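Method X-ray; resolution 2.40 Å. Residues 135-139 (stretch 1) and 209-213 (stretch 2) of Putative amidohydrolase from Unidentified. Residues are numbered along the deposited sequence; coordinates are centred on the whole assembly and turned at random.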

ATOM      1  N   ALA A 135      17.055   8.895  18.641  1.00 45.75           N
ATOM      2  CA  ALA A 135      17.981   7.799  18.863  1.00 45.94           C
ATOM      3  C   ALA A 135      17.640   6.632  17.945  1.00 42.04           C
ATOM      4  O   ALA A 135      16.470   6.277  17.794  1.00 41.93           O
ATOM      5  CB  ALA A 135      17.910   7.356  20.305  1.00 47.23           C
ATOM      6  N   LEU A 136      18.655   6.029  17.339  1.00 39.19           N
ATOM      7  CA  LEU A 136      18.437   4.820  16.541  1.00 39.63           C
ATOM      8  C   LEU A 136      18.428   3.562  17.412  1.00 42.45           C
ATOM      9  O   LEU A 136      19.339   3.310  18.187  1.00 40.42           O
ATOM     10  CB  LEU A 136      19.477   4.695  15.431  1.00 38.08           C
ATOM     11  CG  LEU A 136      19.116   5.320  14.074  1.00 52.07           C
ATOM     12  CD1 LEU A 136      18.731   6.785  14.191  1.00 54.34           C
ATOM     13  CD2 LEU A 136      20.268   5.158  13.105  1.00 51.00           C
ATOM     14  N   SER A 137      17.375   2.773  17.284  1.00 52.01           N
ATOM     15  CA  SER A 137      17.267   1.527  18.020  1.00 51.79           C
ATOM     16  C   SER A 137      16.842   0.423  17.063  1.00 54.27           C
ATOM     17  O   SER A 137      16.192   0.684  16.042  1.00 54.88           O
ATOM     18  CB  SER A 137      16.240   1.667  19.143  1.00 50.67           C
ATOM     19  OG  SER A 137      15.993   0.418  19.757  1.00 53.04           O
ATOM     20  N   GLN A 138      17.219  -0.808  17.394  1.00 51.83           N
ATOM     21  CA  GLN A 138      16.760  -1.969  16.651  1.00 45.74           C
ATOM     22  C   GLN A 138      15.405  -2.345  17.227  1.00 46.90           C
ATOM     23  O   GLN A 138      14.995  -1.830  18.272  1.00 48.95           O
ATOM     24  CB  GLN A 138      17.729  -3.140  16.838  1.00 41.90           C
ATOM     25  CG  GLN A 138      17.779  -3.616  18.287  1.00 40.76           C
ATOM     26  CD  GLN A 138      18.487  -4.942  18.472  1.00 48.96           C
ATOM     27  OE1 GLN A 138      19.705  -5.051  18.297  1.00 50.69           O
ATOM     28  NE2 GLN A 138      17.727  -5.957  18.849  1.00 43.42           N
ATOM     29  N   THR A 139      14.718  -3.258  16.555  1.00 45.02           N
ATOM     30  CA  THR A 139      13.466  -3.790  17.053  1.00 46.50           C
ATOM     31  C   THR A 139      13.655  -4.459  18.417  1.00 49.97           C
ATOM     32  O   THR A 139      14.533  -5.317  18.593  1.00 52.02           O
ATOM     33  CB  THR A 139      12.912  -4.800  16.065  1.00 48.27           C
ATOM     34  OG1 THR A 139      12.520  -4.118  14.870  1.00 51.37           O
ATOM     35  CG2 THR A 139      11.733  -5.548  16.657  1.00 50.35           C
ATOM     36  N   VAL A 209      21.603  -7.113  26.970  1.00 64.31           N
ATOM     37  CA  VAL A 209      21.481  -7.486  25.560  1.00 63.01           C
ATOM     38  C   VAL A 209      22.252  -6.507  24.676  1.00 61.47           C
ATOM     39  O   VAL A 209      22.380  -5.336  25.019  1.00 59.00           O
ATOM     40  CB  VAL A 209      20.003  -7.484  25.107  1.00 64.91           C
ATOM     41  CG1 VAL A 209      19.451  -6.054  25.127  1.00 60.91           C
ATOM     42  CG2 VAL A 209      19.859  -8.106  23.711  1.00 64.61           C
ATOM     43  N   PHE A 210      22.758  -6.992  23.541  1.00 60.69           N
ATOM     44  CA  PHE A 210      23.437  -6.144  22.572  1.00 57.79           C
ATOM     45  C   PHE A 210      22.431  -5.338  21.764  1.00 59.63           C
ATOM     46  O   PHE A 210      21.334  -5.805  21.469  1.00 66.46           O
ATOM     47  CB  PHE A 210      24.268  -6.976  21.592  1.00 57.23           C
ATOM     48  CG  PHE A 210      25.477  -7.628  22.204  1.00 60.40           C
ATOM     49  CD1 PHE A 210      25.846  -7.362  23.509  1.00 52.55           C
ATOM     50  CD2 PHE A 210      26.274  -8.484  21.444  1.00 63.33           C
ATOM     51  CE1 PHE A 210      26.969  -7.957  24.068  1.00 58.25           C
ATOM     52  CE2 PHE A 210      27.405  -9.077  21.991  1.00 60.60           C
ATOM     53  CZ  PHE A 210      27.750  -8.815  23.310  1.00 60.73           C
ATOM     54  N   GLY A 211      22.813  -4.126  21.394  1.00 56.42           N
ATOM     55  CA  GLY A 211      22.027  -3.351  20.455  1.00 53.48           C
ATOM     56  C   GLY A 211      22.718  -3.303  19.107  1.00 53.34           C
ATOM     57  O   GLY A 211      23.816  -2.769  18.991  1.00 55.01           O
ATOM     58  N   TYR A 212      22.078  -3.871  18.090  1.00 51.85           N
ATOM     59  CA  TYR A 212      22.600  -3.833  16.723  1.00 51.77           C
ATOM     60  C   TYR A 212      23.714  -4.837  16.471  1.00 52.59           C
ATOM     61  O   TYR A 212      24.443  -5.228  17.381  1.00 56.69           O
ATOM     62  CB  TYR A 212      23.085  -2.415  16.346  1.00 50.20           C
ATOM     63  CG  TYR A 212      21.961  -1.478  15.944  1.00 46.84           C
ATOM     64  CD1 TYR A 212      21.811  -0.224  16.541  1.00 43.39           C
ATOM     65  CD2 TYR A 212      21.036  -1.863  14.994  1.00 44.43           C
ATOM     66  CE1 TYR A 212      20.784   0.622  16.183  1.00 37.23           C
ATOM     67  CE2 TYR A 212      20.001  -1.024  14.626  1.00 53.23           C
ATOM     68  CZ  TYR A 212      19.871   0.213  15.220  1.00 52.20           C
ATOM     69  OH  TYR A 212      18.820   1.026  14.833  1.00 48.25           O
ATOM     70  N   SER A 213      23.831  -5.247  15.216  1.00 52.68           N
ATOM     71  CA  SER A 213      24.978  -6.003  14.741  1.00 49.68           C
ATOM     72  C   SER A 213      26.126  -5.039  14.472  1.00 48.89           C
ATOM     73  O   SER A 213      25.911  -3.836  14.339  1.00 49.40           O
ATOM     74  CB  SER A 213      24.617  -6.708  13.433  1.00 50.43           C
ATOM     75  OG  SER A 213      24.393  -5.767  12.390  1.00 49.91           O
TER

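The two stretches meet in a small, local contact between the end of a β-strand and an irregular loop, built almost entirely on Gln138 and Tyr212 and held by a single hydrogen bond from a backbone amide to a side-chain carbonyl. The surface buried between them, both sides summed, is 240 Å², and most of it belongs to these two residues.

Residues 135-137 form a strand that gives way to loop at Gln138, whereas residues 209-213 adopt no regular secondary structure. The backbones do not pair with each other. Their nearest CA atoms, Gln138 CA and Tyr212 CA, lie 6.1 Å apart, and no hydrogen bond joins main chain to main chain across the gap; side chains from both partners fill it instead.

Gln138 points its CA-to-CB bond toward the loop and, with chi1 in p and chi2 in t, carries its amide group to the backbone of the second stretch. There OE1 accepts a hydrogen bond from the Tyr212 backbone N, with 2.7 Å between Gln138 OE1 and Tyr212 N and a nearly linear angle of 171° at the hydrogen. The bond satisfies a main-chain NH in a segment that has no regular backbone pairing. Gln138 OE1 also comes within 3.6 Å of Gly211 C, so the side chain ends close against the loop backbone. The other half of the amide is used within its own stretch: Gln138 NE2 donates to Thr139 O at 3.3 Å, with an angle of 162°. Together the two bonds give both ends of the amide a partner and fix its orientation.

Tyr212 reaches back in the other direction. Its CA-to-CB bond points sideways, but with chi1 in m the end of the side chain comes nearer to the first stretch, and the ring extends alongside Leu136, Ser137 and Gln138. Gln138 CB lies 4.2 Å from the centroid of the Tyr212 ring and 28° off the ring normal, an off-centre CH-π contact in which an aliphatic carbon rests against the aromatic π system. The glutamine thus serves the contact twice, through its polar end and through its methylene base. Farther along the ring, Leu136 CB approaches Tyr212 CE1 at 4.3 Å, adding a modest apolar contact, while Leu136 O lies at the ring edge, near its plane.

The phenol oxygen ends beside the strand backbone, with Tyr212 OH 2.9 Å from Ser137 O and 3.6 Å from Leu136 C. The hydroxyl is hydrogen-bonded elsewhere in the structure. Ser137 itself directs its CA-to-CB bond away from the loop, and Ser137 OG donates to Gln138 O at 2.9 Å, so its side chain bonds within its own stretch while its backbone lies near the tyrosine.

At the margins, Phe210 adds little, since the end of its side chain leads away, and Ser213, beyond the contact, takes the N-cap position of the helix that follows.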